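Exo-beta-1,3-glucanase (Streptomyces sp. SirexAA-E, PDB 4PEY) hydrolyses laminarin and laminarioligosaccharides, working from the non-reducing ends of beta-1,3-glucan chains and releasing glucose and laminaribiose. Local coordinates at residues P289-V294 / L312-P317; Y264-G269 / L285-G290; D295-I300 / N319-L324; S47-T52 / I71-S76; V332-L337 / Q369-R374. The protein carries 1 engineered substitution. All coordinates share one frame; numbering follows the deposited sequence.

Overall arrangement
From the N terminus, contact 4 comes first and closes a short loop at the turn before strand 75-79, in the first of the two beta-helical halves. The other four lie in the second half. Contact 2 pairs its opening strands around helix 272-280 and ends on Pro-289 and Gly-290, where contact 1 begins. Contacts 1 and 3 cross, because their segments alternate along the chain: both join one coil to the next, on successive faces, and Ile-315 packs on Ile-298. Contact 5 follows in series and stacks the corners of two later coils. Arg-374 of contact 5 reaches back to Tyr-74 of contact 4, tying the two halves together.

Contact 1: P289-V294 / L312-P317; sequences PGVYHV and LATIIP
Strands Val-291 to Val-294 and Thr-314 to Pro-317 run parallel, with a 25° angle between their short axes. Val-291 stands beside Thr-314, and the pairing continues in step as far as Val-294 and Pro-317. Four backbone bonds alternate across the gap: Gly-290 O accepts from Thr-314 N, Thr-314 O from Tyr-292 N (2.7 Å), Tyr-292 O from Ile-316 N, and Ile-316 O from Val-294 N. Ile-316 O also receives the CA-H of His-293, with CA 3.2 Å away. On one face Ile-316 carries the packing. Its CB sits over the His-293 ring, 4.1 Å from the centroid and shifted toward the rim, while CG2 touches ND1 and CE1. With CG1 anti to the carbonyl carbon (chi1 -64°) and the chain extended beyond it, CD1 meets both His-293 NE2 (3.7 Å) and Val-291 CG1 (3.6 Å). On the same face Thr-314 OG1 donates to Leu-312 O (2.8 Å), and Arg-54 binds both of these oxygens. On the reverse face the Tyr-292 ring turns its edge to Thr-314 O, 3.4 Å from CD1, and its OH bonds to Thr-288 O. Farther along that face, Val-294 CG2 lies 4.0 Å from Ile-315 CG2. This is the stacking of successive coils in a parallel beta-helix, the fold of family 55 hydrolases. The imidazole, covered on one face by Ile-316, also bonds through ND1 to Asp-318, a carboxylate that would probably favour a proton on that nitrogen and fix the rotation of the ring.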
# COMPACT_ATOMS: atom_id res chain seq x y z
N PRO A 289 -4.45 -15.46 8.60
CA PRO A 289 -5.57 -14.56 8.28
C PRO A 289 -6.63 -14.54 9.37
O PRO A 289 -7.16 -15.58 9.76
CB PRO A 289 -6.14 -15.15 6.98
CG PRO A 289 -5.03 -16.02 6.43
CD PRO A 289 -4.35 -16.57 7.64
N GLY A 290 -6.93 -13.34 9.86
CA GLY A 290 -7.93 -13.17 10.88
C GLY A 290 -7.92 -11.75 11.38
O GLY A 290 -7.19 -10.91 10.85
N VAL A 291 -8.73 -11.48 12.39
CA VAL A 291 -8.82 -10.17 12.99
C VAL A 291 -8.42 -10.28 14.45
O VAL A 291 -9.02 -11.05 15.21
CB VAL A 291 -10.24 -9.58 12.86
CG1 VAL A 291 -10.34 -8.23 13.56
CG2 VAL A 291 -10.62 -9.44 11.39
N TYR A 292 -7.41 -9.50 14.82
CA TYR A 292 -6.78 -9.59 16.14
C TYR A 292 -6.96 -8.31 16.95
O TYR A 292 -6.35 -7.30 16.64
CB TYR A 292 -5.29 -9.89 15.97
CG TYR A 292 -5.02 -11.13 15.17
CD1 TYR A 292 -4.85 -11.07 13.79
CD2 TYR A 292 -4.98 -12.37 15.79
CE1 TYR A 292 -4.63 -12.23 13.05
CE2 TYR A 292 -4.76 -13.51 15.07
CZ TYR A 292 -4.58 -13.44 13.70
OH TYR A 292 -4.36 -14.61 13.00
N HIS A 293 -7.78 -8.37 18.00
CA HIS A 293 -7.88 -7.25 18.94
C HIS A 293 -6.72 -7.32 19.92
O HIS A 293 -6.39 -8.39 20.43
CB HIS A 293 -9.21 -7.28 19.71
CG HIS A 293 -10.39 -6.90 18.88
ND1 HIS A 293 -10.96 -5.64 18.92
CD2 HIS A 293 -11.11 -7.61 17.98
CE1 HIS A 293 -11.97 -5.59 18.07
NE2 HIS A 293 -12.09 -6.78 17.49
N VAL A 294 -6.10 -6.18 20.19
CA VAL A 294 -5.03 -6.12 21.19
C VAL A 294 -5.35 -5.06 22.25
O VAL A 294 -5.86 -3.98 21.92
CB VAL A 294 -3.64 -5.85 20.54
CG1 VAL A 294 -3.24 -7.01 19.65
CG2 VAL A 294 -3.63 -4.54 19.76
N LEU A 312 -4.60 -10.63 4.50
CA LEU A 312 -5.03 -9.33 5.02
C LEU A 312 -5.34 -9.41 6.52
O LEU A 312 -6.29 -8.80 7.03
CB LEU A 312 -6.25 -8.80 4.23
CG LEU A 312 -5.91 -7.98 2.98
CD1 LEU A 312 -5.23 -6.67 3.36
CD2 LEU A 312 -5.05 -8.76 1.96
N ALA A 313 -4.49 -10.15 7.23
CA ALA A 313 -4.50 -10.19 8.69
C ALA A 313 -4.61 -8.77 9.25
O ALA A 313 -3.91 -7.86 8.81
CB ALA A 313 -3.24 -10.87 9.22
N THR A 314 -5.51 -8.60 10.21
CA THR A 314 -5.91 -7.28 10.66
C THR A 314 -5.73 -7.14 12.16
O THR A 314 -6.09 -8.04 12.91
CB THR A 314 -7.38 -7.01 10.28
OG1 THR A 314 -7.50 -7.01 8.85
CG2 THR A 314 -7.89 -5.68 10.84
N ILE A 315 -5.18 -6.00 12.58
CA ILE A 315 -5.00 -5.70 13.99
C ILE A 315 -5.89 -4.53 14.39
O ILE A 315 -5.84 -3.48 13.77
CB ILE A 315 -3.54 -5.36 14.32
CG1 ILE A 315 -2.63 -6.53 13.94
CG2 ILE A 315 -3.39 -5.02 15.80
CD1 ILE A 315 -1.18 -6.16 13.81
N ILE A 316 -6.71 -4.73 15.43
CA ILE A 316 -7.54 -3.65 15.96
C ILE A 316 -7.06 -3.33 17.37
O ILE A 316 -7.13 -4.18 18.26
CB ILE A 316 -9.03 -4.01 16.01
CG1 ILE A 316 -9.59 -4.23 14.59
CG2 ILE A 316 -9.83 -2.92 16.74
CD1 ILE A 316 -10.99 -4.84 14.60
N PRO A 317 -6.58 -2.10 17.58
CA PRO A 317 -6.18 -1.70 18.93
C PRO A 317 -7.40 -1.27 19.76
O PRO A 317 -8.15 -0.37 19.36
CB PRO A 317 -5.23 -0.52 18.69
CG PRO A 317 -5.76 0.11 17.41
CD PRO A 317 -6.35 -1.03 16.59

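Contact 2: Y264-G269 / L285-G290; sequences YVVKPG and LLFTPG
Val-266 O is gripped twice by Thr-288, through N at 3.1 Å and through the hydroxyl OG1 at 2.6 Å. OG1 reaches it in the carbonyl plane, on a lone pair, from a position between its own backbone N and carbonyl carbon (chi1 63°). The methyl CG2 of the same threonine meets Val-265 CG1 at 3.5 Å, the two side chains crossing at about a right angle. On the other face Val-266 CG2 lies over the Phe-287 ring, 4.2 Å from its centroid but displaced toward the rim, and CG1 touches CD2. The Tyr-264 end is looser: this partly exposed residue brings its ring atom CD2 to 4.0 Å from Leu-285 CD2. At the other end Lys-267 CG passes close to Thr-288 OG1, at 3.3 Å, but the solvent side begins here, with exposed Pro-268 and the lysine amine, which leads away to Asp-19 O. Strand 264-266, helix 272-280 and strand 285-287 form a local beta-alpha-beta unit at the start of the second beta-helix: the helix packs Thr-274 and Ala-278 on Tyr-264 and Ile-275 and Val-279 on Leu-285, while strand 306-309 continues the sheet beyond Phe-287.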
# COMPACT_ATOMS: atom_id res chain seq x y z
N TYR A 264 6.64 -17.28 15.48
CA TYR A 264 5.41 -17.50 16.23
C TYR A 264 4.25 -17.37 15.26
O TYR A 264 4.08 -16.32 14.64
CB TYR A 264 5.27 -16.51 17.39
CG TYR A 264 3.95 -16.63 18.14
CD1 TYR A 264 3.49 -17.85 18.59
CD2 TYR A 264 3.18 -15.50 18.41
CE1 TYR A 264 2.29 -17.96 19.28
CE2 TYR A 264 1.98 -15.60 19.09
CZ TYR A 264 1.54 -16.83 19.53
OH TYR A 264 0.35 -16.92 20.21
N VAL A 265 3.49 -18.45 15.09
CA VAL A 265 2.36 -18.46 14.18
C VAL A 265 1.14 -17.96 14.92
O VAL A 265 0.56 -18.67 15.74
CB VAL A 265 2.13 -19.88 13.60
CG1 VAL A 265 0.92 -19.90 12.68
CG2 VAL A 265 3.38 -20.35 12.86
N VAL A 266 0.80 -16.70 14.67
CA VAL A 266 -0.28 -16.03 15.39
C VAL A 266 -1.63 -16.46 14.83
O VAL A 266 -1.85 -16.40 13.62
CB VAL A 266 -0.16 -14.49 15.31
CG1 VAL A 266 -1.16 -13.82 16.25
CG2 VAL A 266 1.27 -14.04 15.62
N LYS A 267 -2.51 -16.89 15.72
CA LYS A 267 -3.85 -17.31 15.35
C LYS A 267 -4.87 -16.64 16.27
O LYS A 267 -4.51 -16.18 17.35
CB LYS A 267 -3.94 -18.85 15.40
CG LYS A 267 -3.30 -19.50 14.18
CD LYS A 267 -3.31 -21.02 14.23
CE LYS A 267 -2.19 -21.55 15.08
NZ LYS A 267 -2.00 -23.01 14.84
N PRO A 268 -6.13 -16.54 15.82
CA PRO A 268 -7.20 -15.94 16.63
C PRO A 268 -7.16 -16.42 18.07
O PRO A 268 -7.05 -17.63 18.32
CB PRO A 268 -8.47 -16.42 15.92
CG PRO A 268 -8.06 -16.49 14.49
CD PRO A 268 -6.62 -16.95 14.49
N GLY A 269 -7.22 -15.49 19.01
CA GLY A 269 -7.12 -15.82 20.42
C GLY A 269 -5.83 -15.34 21.06
O GLY A 269 -5.75 -15.18 22.27
N LEU A 285 7.25 -13.09 13.64
CA LEU A 285 5.79 -13.15 13.71
C LEU A 285 5.18 -13.46 12.36
O LEU A 285 5.47 -12.79 11.38
CB LEU A 285 5.22 -11.82 14.23
CG LEU A 285 5.64 -11.43 15.65
CD1 LEU A 285 5.12 -10.04 15.99
CD2 LEU A 285 5.15 -12.44 16.68
N LEU A 286 4.33 -14.49 12.31
CA LEU A 286 3.53 -14.80 11.13
C LEU A 286 2.06 -14.70 11.49
O LEU A 286 1.55 -15.56 12.22
CB LEU A 286 3.85 -16.20 10.59
CG LEU A 286 3.14 -16.57 9.28
CD1 LEU A 286 3.69 -15.75 8.12
CD2 LEU A 286 3.27 -18.07 9.00
N PHE A 287 1.39 -13.65 11.02
CA PHE A 287 -0.03 -13.47 11.32
C PHE A 287 -0.88 -14.22 10.31
O PHE A 287 -0.96 -13.84 9.14
CB PHE A 287 -0.42 -11.98 11.34
CG PHE A 287 0.18 -11.20 12.47
CD1 PHE A 287 1.47 -10.70 12.39
CD2 PHE A 287 -0.56 -10.95 13.63
CE1 PHE A 287 2.02 -9.97 13.43
CE2 PHE A 287 -0.01 -10.23 14.67
CZ PHE A 287 1.27 -9.74 14.58
N THR A 288 -1.52 -15.30 10.75
CA THR A 288 -2.42 -16.04 9.88
C THR A 288 -3.68 -15.18 9.67
O THR A 288 -3.94 -14.25 10.44
CB THR A 288 -2.77 -17.41 10.49
OG1 THR A 288 -3.48 -17.25 11.72
CG2 THR A 288 -1.50 -18.21 10.74
N PRO A 289 -4.45 -15.46 8.60
CA PRO A 289 -5.57 -14.56 8.28
C PRO A 289 -6.63 -14.54 9.37
O PRO A 289 -7.16 -15.58 9.76
CB PRO A 289 -6.14 -15.15 6.98
CG PRO A 289 -5.03 -16.02 6.43
CD PRO A 289 -4.35 -16.57 7.64
N GLY A 290 -6.93 -13.34 9.86
CA GLY A 290 -7.93 -13.17 10.88
C GLY A 290 -7.92 -11.75 11.38
O GLY A 290 -7.19 -10.91 10.85

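Contact 3: D295-I300 / N319-L324; sequences DQPIEI and NGVTAL
Asp-295 and Asn-319 share a water, which donates to Asp-295 O at 2.6 Å and accepts from Asn-319 ND2 at 3.0 Å. Beside it Val-321 CG1 lies 3.6 Å from the same carbonyl oxygen, while Val-321 CG2 rests against the backbone of Gln-296. Next along the chain the pyrrolidine of Pro-297 lies on Thr-322 O, with CB and CG each 3.2 Å from that oxygen. Proline has no N-H to give it, and Thr-322 O is buried here without a hydrogen-bonding partner. The direct backbone bond comes one residue later, from Ile-298 N to Ala-323 O at 3.0 Å, with the donor 42° above the carbonyl plane. Here the irregular loops between two faces of the beta-helix give way to the parallel pairing of Ile-298 with Leu-324, at the first strand of an eight-stranded sheet. Leu-324 CG is anti to the backbone N (chi1 178°), and chi2 of 62° then places Leu-324 CD1 at 3.8 Å from both Ile-298 CG2 and Ile-300 CD1. Helix 272-280 covers the outer flank: Ile-275 packs on Ile-298, and the side-chain amide of Asn-276 bonds to both Pro-297 O and Glu-299 N.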
# COMPACT_ATOMS: atom_id res chain seq x y z
N ASP A 295 -5.07 -5.35 23.52
CA ASP A 295 -5.37 -4.40 24.58
C ASP A 295 -4.13 -3.61 25.00
O ASP A 295 -4.19 -2.75 25.88
CB ASP A 295 -5.99 -5.11 25.79
CG ASP A 295 -5.05 -6.09 26.46
OD1 ASP A 295 -3.99 -6.41 25.88
OD2 ASP A 295 -5.39 -6.55 27.57
N GLN A 296 -3.01 -3.92 24.36
CA GLN A 296 -1.77 -3.16 24.52
C GLN A 296 -1.01 -3.23 23.21
O GLN A 296 -1.27 -4.11 22.39
CB GLN A 296 -0.92 -3.71 25.67
CG GLN A 296 -0.42 -5.12 25.43
CD GLN A 296 0.40 -5.67 26.58
OE1 GLN A 296 1.58 -5.33 26.73
NE2 GLN A 296 -0.21 -6.52 27.39
N PRO A 297 -0.07 -2.29 22.99
CA PRO A 297 0.64 -2.33 21.70
C PRO A 297 1.45 -3.61 21.48
O PRO A 297 2.03 -4.16 22.41
CB PRO A 297 1.59 -1.13 21.79
CG PRO A 297 0.95 -0.21 22.76
CD PRO A 297 0.28 -1.09 23.77
N ILE A 298 1.46 -4.08 20.23
CA ILE A 298 2.44 -5.05 19.80
C ILE A 298 3.77 -4.33 19.70
O ILE A 298 3.89 -3.31 19.01
CB ILE A 298 2.06 -5.69 18.45
CG1 ILE A 298 0.79 -6.54 18.61
CG2 ILE A 298 3.22 -6.51 17.88
CD1 ILE A 298 0.10 -6.85 17.30
N GLU A 299 4.77 -4.83 20.43
CA GLU A 299 6.07 -4.19 20.49
C GLU A 299 7.13 -5.04 19.81
O GLU A 299 7.37 -6.19 20.19
CB GLU A 299 6.47 -3.92 21.95
CG GLU A 299 5.46 -3.04 22.67
CD GLU A 299 6.00 -2.43 23.93
OE1 GLU A 299 7.14 -2.78 24.32
OE2 GLU A 299 5.28 -1.60 24.53
N ILE A 300 7.76 -4.48 18.78
CA ILE A 300 8.84 -5.15 18.08
C ILE A 300 10.13 -4.38 18.34
O ILE A 300 10.40 -3.37 17.70
CB ILE A 300 8.56 -5.25 16.57
CG1 ILE A 300 7.24 -5.99 16.32
CG2 ILE A 300 9.71 -5.94 15.83
CD1 ILE A 300 6.84 -6.06 14.87
N ASN A 319 -9.13 0.12 23.49
CA ASN A 319 -8.81 1.01 24.61
C ASN A 319 -7.90 2.18 24.24
O ASN A 319 -7.20 2.72 25.09
CB ASN A 319 -8.15 0.22 25.75
CG ASN A 319 -8.91 -1.03 26.12
OD1 ASN A 319 -10.13 -1.09 26.01
ND2 ASN A 319 -8.18 -2.05 26.56
N GLY A 320 -7.92 2.55 22.96
CA GLY A 320 -7.16 3.70 22.51
C GLY A 320 -5.66 3.50 22.42
O GLY A 320 -4.91 4.47 22.28
N VAL A 321 -5.19 2.25 22.49
CA VAL A 321 -3.75 2.03 22.44
C VAL A 321 -3.22 2.12 21.02
O VAL A 321 -3.96 2.11 20.04
CB VAL A 321 -3.34 0.65 23.05
CG1 VAL A 321 -3.88 0.51 24.48
CG2 VAL A 321 -3.81 -0.52 22.17
N THR A 322 -1.90 2.22 20.93
CA THR A 322 -1.20 2.12 19.66
C THR A 322 -1.17 0.64 19.26
O THR A 322 -0.93 -0.21 20.11
CB THR A 322 0.22 2.71 19.80
OG1 THR A 322 0.12 4.09 20.22
CG2 THR A 322 1.01 2.61 18.51
N ALA A 323 -1.45 0.32 17.99
CA ALA A 323 -1.49 -1.08 17.57
C ALA A 323 -0.10 -1.71 17.48
O ALA A 323 0.10 -2.86 17.88
CB ALA A 323 -2.20 -1.22 16.21
N LEU A 324 0.85 -0.96 16.93
CA LEU A 324 2.17 -1.49 16.62
C LEU A 324 3.24 -0.45 16.90
O LEU A 324 3.18 0.67 16.38
CB LEU A 324 2.23 -1.93 15.16
CG LEU A 324 3.58 -2.46 14.67
CD1 LEU A 324 3.96 -3.72 15.44
CD2 LEU A 324 3.51 -2.74 13.17
O HOH W 1 -5.48 -1.13 27.51

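Contact 4: S47-T52 / I71-S76; sequences SNQFGT and IGFYTS
Gln-49 sets its backbone CA squarely over the centre of the Phe-73 ring, 3.5 Å from the centroid and only 2° off the ring normal. The side chain runs on toward the rim: CB, over the same face, meets CZ, and CG, anti to the backbone N (chi1 -180°), passes the CE2 and CZ rim at 3.6 Å from CE2. The same CG rests over the centre of the Phe-50 ring, 3.6 Å above its plane. The amide beyond is nearly parallel to the Phe-73 ring and is fixed by His-406 at OE1 and Gln-106 at NE2. Tyr-74, next in the turn, reaches the same loop, its OH donating to Gln-49 O at 2.6 Å. That hydroxyl also bonds to Arg-374, and Tyr-74 CE2 lies 3.4 Å from Asn-48 O. Both rings are presented by the type II turn from Gly-72 to Thr-75, while an inverse gamma turn at Asn-48 bends the opposing loop. The contact borders the substrate site, consistent with a second-shell place: the side chain of Gln-49 lies about 6 Å from a bound glucose, and that of Phe-50 about 4 Å from that of substrate-binding Trp-402. Segment 47-52 links helix 34-45 to strand 55-59, while the turn leads into strand 75-79, which pairs in parallel with 55-59. Gln-45 at the end of the helix bonds to the backbone of Phe-73.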
# COMPACT_ATOMS: atom_id res chain seq x y z
N SER A 47 -18.39 -9.23 -2.49
CA SER A 47 -18.91 -7.93 -2.08
C SER A 47 -18.78 -7.73 -0.58
O SER A 47 -19.44 -6.87 0.00
CB SER A 47 -20.37 -7.76 -2.52
OG SER A 47 -21.18 -8.78 -1.97
N ASN A 48 -17.92 -8.52 0.05
CA ASN A 48 -17.75 -8.47 1.51
C ASN A 48 -16.77 -7.38 1.92
O ASN A 48 -15.71 -7.65 2.48
CB ASN A 48 -17.28 -9.84 2.02
CG ASN A 48 -17.52 -10.04 3.50
OD1 ASN A 48 -18.06 -9.17 4.19
ND2 ASN A 48 -17.13 -11.21 4.00
N GLN A 49 -17.14 -6.13 1.64
CA GLN A 49 -16.18 -5.02 1.75
C GLN A 49 -15.72 -4.78 3.19
O GLN A 49 -14.55 -4.41 3.42
CB GLN A 49 -16.77 -3.73 1.16
CG GLN A 49 -15.79 -2.56 1.26
CD GLN A 49 -16.18 -1.32 0.48
OE1 GLN A 49 -15.41 -0.36 0.41
NE2 GLN A 49 -17.37 -1.32 -0.11
N PHE A 50 -16.60 -4.98 4.16
CA PHE A 50 -16.26 -4.66 5.55
C PHE A 50 -16.42 -5.82 6.53
O PHE A 50 -16.41 -5.61 7.74
CB PHE A 50 -17.10 -3.47 6.02
CG PHE A 50 -16.82 -2.19 5.27
CD1 PHE A 50 -15.59 -1.55 5.41
CD2 PHE A 50 -17.78 -1.64 4.43
CE1 PHE A 50 -15.32 -0.37 4.73
CE2 PHE A 50 -17.51 -0.45 3.74
CZ PHE A 50 -16.29 0.18 3.89
N GLY A 51 -16.53 -7.04 6.02
CA GLY A 51 -16.69 -8.20 6.88
C GLY A 51 -15.40 -8.57 7.58
O GLY A 51 -14.34 -8.00 7.30
N THR A 52 -15.49 -9.53 8.50
CA THR A 52 -14.33 -9.94 9.28
C THR A 52 -13.69 -11.24 8.78
O THR A 52 -12.67 -11.67 9.32
CB THR A 52 -14.70 -10.10 10.77
OG1 THR A 52 -15.83 -10.97 10.90
CG2 THR A 52 -15.02 -8.74 11.39
N ILE A 71 -10.45 -12.91 -7.33
CA ILE A 71 -10.02 -12.48 -6.01
C ILE A 71 -10.95 -11.41 -5.45
O ILE A 71 -11.04 -10.31 -6.01
CB ILE A 71 -8.57 -11.95 -6.07
CG1 ILE A 71 -7.66 -12.97 -6.78
CG2 ILE A 71 -8.07 -11.62 -4.67
CD1 ILE A 71 -7.63 -14.36 -6.16
N GLY A 72 -11.66 -11.74 -4.37
CA GLY A 72 -12.53 -10.79 -3.70
C GLY A 72 -11.85 -10.05 -2.57
O GLY A 72 -10.62 -10.02 -2.50
N PHE A 73 -12.63 -9.43 -1.69
CA PHE A 73 -12.09 -8.71 -0.54
C PHE A 73 -11.33 -9.65 0.40
O PHE A 73 -11.67 -10.82 0.53
CB PHE A 73 -13.20 -8.01 0.24
CG PHE A 73 -13.73 -6.78 -0.44
CD1 PHE A 73 -14.85 -6.84 -1.27
CD2 PHE A 73 -13.10 -5.55 -0.26
CE1 PHE A 73 -15.33 -5.70 -1.90
CE2 PHE A 73 -13.58 -4.41 -0.89
CZ PHE A 73 -14.69 -4.48 -1.71
N TYR A 74 -10.30 -9.10 1.05
CA TYR A 74 -9.54 -9.78 2.10
C TYR A 74 -9.09 -11.18 1.69
O TYR A 74 -9.12 -12.12 2.48
CB TYR A 74 -10.35 -9.87 3.40
CG TYR A 74 -10.93 -8.55 3.86
CD1 TYR A 74 -10.12 -7.55 4.38
CD2 TYR A 74 -12.30 -8.31 3.76
CE1 TYR A 74 -10.66 -6.34 4.81
CE2 TYR A 74 -12.85 -7.11 4.17
CZ TYR A 74 -12.03 -6.13 4.70
OH TYR A 74 -12.59 -4.94 5.10
N THR A 75 -8.64 -11.28 0.45
CA THR A 75 -8.13 -12.53 -0.09
C THR A 75 -6.73 -12.28 -0.64
O THR A 75 -6.55 -11.40 -1.48
CB THR A 75 -9.05 -13.09 -1.19
OG1 THR A 75 -10.37 -13.29 -0.66
CG2 THR A 75 -8.53 -14.41 -1.69
N SER A 76 -5.74 -13.02 -0.14
CA SER A 76 -4.41 -13.02 -0.74
C SER A 76 -4.24 -14.29 -1.55
O SER A 76 -4.78 -15.34 -1.19
CB SER A 76 -3.30 -12.92 0.32
OG SER A 76 -3.35 -14.01 1.22

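Contact 5: V332-L337 / Q369-R374; sequences VKVAGL and QDVFVR
Ala-335 and Gln-369 pair in parallel, CA atoms 4.7 Å apart, and the next residues, Gly-336 and Asp-370, both take left-handed backbone angles and turn the two chains together. This is a corner of the right-handed beta-helix, repeated in successive coils, so that the strands before and after it belong to different faces. Backbone bonds continue around the bend: Gln-369 N to Val-334 O, Gly-336 N to Gln-369 O and, past the corner, a nearly straight bond from Phe-372 N to Leu-337 O (2.9 Å, 171°). A weak bond from Leu-337 N to Asp-370 O, at 3.1 Å, follows at the turn. Among the side chains, Val-334 CG1, anti to the backbone N (chi1 -176°), meets Val-371 CG2 at 3.8 Å. Asp-370 CB approaches Gly-336 N to 3.8 Å, while its carboxylate turns elsewhere, forming a salt bridge with Arg-135 and a hydrogen bond with His-398. Phe-372 lies with one ring face, toward the rim, against the carbonyl carbon of Asp-370 and meets His-398 edge-to-face; its side chain is about 7 Å from those of Gln-130 and Trp-402, two substrate-binding residues. The amide of Gln-369 bonds through NE2 to Asp-397. A water lies at its other end, 2.7 Å from Gln-369 OE1 and 2.9 Å from Val-334 O, the oxygen that accepts from Gln-369 N.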
# COMPACT_ATOMS: atom_id res chain seq x y z
N VAL A 332 13.85 -4.23 10.91
CA VAL A 332 12.52 -4.80 11.14
C VAL A 332 11.73 -4.71 9.84
O VAL A 332 11.82 -3.72 9.12
CB VAL A 332 11.80 -4.08 12.31
CG1 VAL A 332 10.32 -4.42 12.35
CG2 VAL A 332 12.48 -4.45 13.62
N LYS A 333 11.00 -5.77 9.52
CA LYS A 333 10.26 -5.85 8.26
C LYS A 333 8.81 -6.17 8.56
O LYS A 333 8.45 -7.32 8.84
CB LYS A 333 10.89 -6.91 7.34
CG LYS A 333 12.37 -6.63 7.05
CD LYS A 333 13.11 -7.82 6.45
CE LYS A 333 14.63 -7.57 6.40
NZ LYS A 333 15.33 -7.77 7.71
N VAL A 334 7.98 -5.13 8.53
CA VAL A 334 6.54 -5.28 8.75
C VAL A 334 5.89 -5.37 7.39
O VAL A 334 6.15 -4.54 6.52
CB VAL A 334 5.96 -4.10 9.54
CG1 VAL A 334 4.48 -4.33 9.84
CG2 VAL A 334 6.74 -3.88 10.83
N ALA A 335 5.07 -6.40 7.17
CA ALA A 335 4.55 -6.66 5.83
C ALA A 335 3.16 -7.27 5.82
O ALA A 335 2.92 -8.27 6.51
CB ALA A 335 5.51 -7.58 5.06
N GLY A 336 2.26 -6.70 5.03
CA GLY A 336 0.98 -7.34 4.74
C GLY A 336 -0.01 -7.34 5.88
O GLY A 336 -0.68 -8.35 6.11
N LEU A 337 -0.11 -6.22 6.59
CA LEU A 337 -1.05 -6.08 7.70
C LEU A 337 -1.98 -4.90 7.50
O LEU A 337 -1.56 -3.85 7.02
CB LEU A 337 -0.29 -5.90 9.02
CG LEU A 337 0.57 -7.08 9.46
CD1 LEU A 337 1.51 -6.66 10.59
CD2 LEU A 337 -0.32 -8.23 9.91
N GLN A 369 5.78 -2.49 4.50
CA GLN A 369 5.39 -2.89 3.15
C GLN A 369 3.99 -3.49 3.14
O GLN A 369 3.71 -4.39 3.93
CB GLN A 369 6.38 -3.89 2.57
CG GLN A 369 7.72 -3.28 2.27
CD GLN A 369 8.74 -4.31 1.83
OE1 GLN A 369 9.15 -5.17 2.61
NE2 GLN A 369 9.15 -4.23 0.56
N ASP A 370 3.11 -2.99 2.27
CA ASP A 370 1.72 -3.45 2.26
C ASP A 370 1.18 -3.37 3.67
O ASP A 370 0.58 -4.32 4.18
CB ASP A 370 1.58 -4.88 1.72
CG ASP A 370 2.05 -5.02 0.28
OD1 ASP A 370 2.14 -4.00 -0.43
OD2 ASP A 370 2.32 -6.17 -0.14
N VAL A 371 1.42 -2.23 4.31
CA VAL A 371 0.81 -1.91 5.58
C VAL A 371 -0.31 -0.92 5.28
O VAL A 371 -0.09 0.14 4.68
CB VAL A 371 1.82 -1.34 6.58
CG1 VAL A 371 1.12 -0.79 7.82
CG2 VAL A 371 2.84 -2.42 6.96
N PHE A 372 -1.51 -1.30 5.66
CA PHE A 372 -2.69 -0.51 5.37
C PHE A 372 -3.30 -0.06 6.68
O PHE A 372 -3.27 -0.79 7.67
CB PHE A 372 -3.67 -1.32 4.52
CG PHE A 372 -3.02 -2.00 3.35
CD1 PHE A 372 -2.24 -1.26 2.46
CD2 PHE A 372 -3.13 -3.36 3.15
CE1 PHE A 372 -1.61 -1.87 1.39
CE2 PHE A 372 -2.51 -3.98 2.08
CZ PHE A 372 -1.74 -3.24 1.20
N VAL A 373 -3.84 1.15 6.70
CA VAL A 373 -4.52 1.65 7.88
C VAL A 373 -5.91 2.10 7.49
O VAL A 373 -6.09 2.72 6.44
CB VAL A 373 -3.74 2.81 8.54
CG1 VAL A 373 -4.49 3.33 9.77
CG2 VAL A 373 -2.34 2.33 8.93
N ARG A 374 -6.90 1.74 8.31
CA ARG A 374 -8.28 2.14 8.09
C ARG A 374 -8.84 2.80 9.34
O ARG A 374 -8.65 2.27 10.45
CB ARG A 374 -9.15 0.94 7.70
CG ARG A 374 -10.64 1.27 7.67
CD ARG A 374 -11.45 0.13 7.07
NE ARG A 374 -11.51 -1.03 7.95
CZ ARG A 374 -11.79 -2.26 7.53
NH1 ARG A 374 -12.02 -2.49 6.24
NH2 ARG A 374 -11.86 -3.27 8.40
O HOH W 2 8.80 -4.81 5.31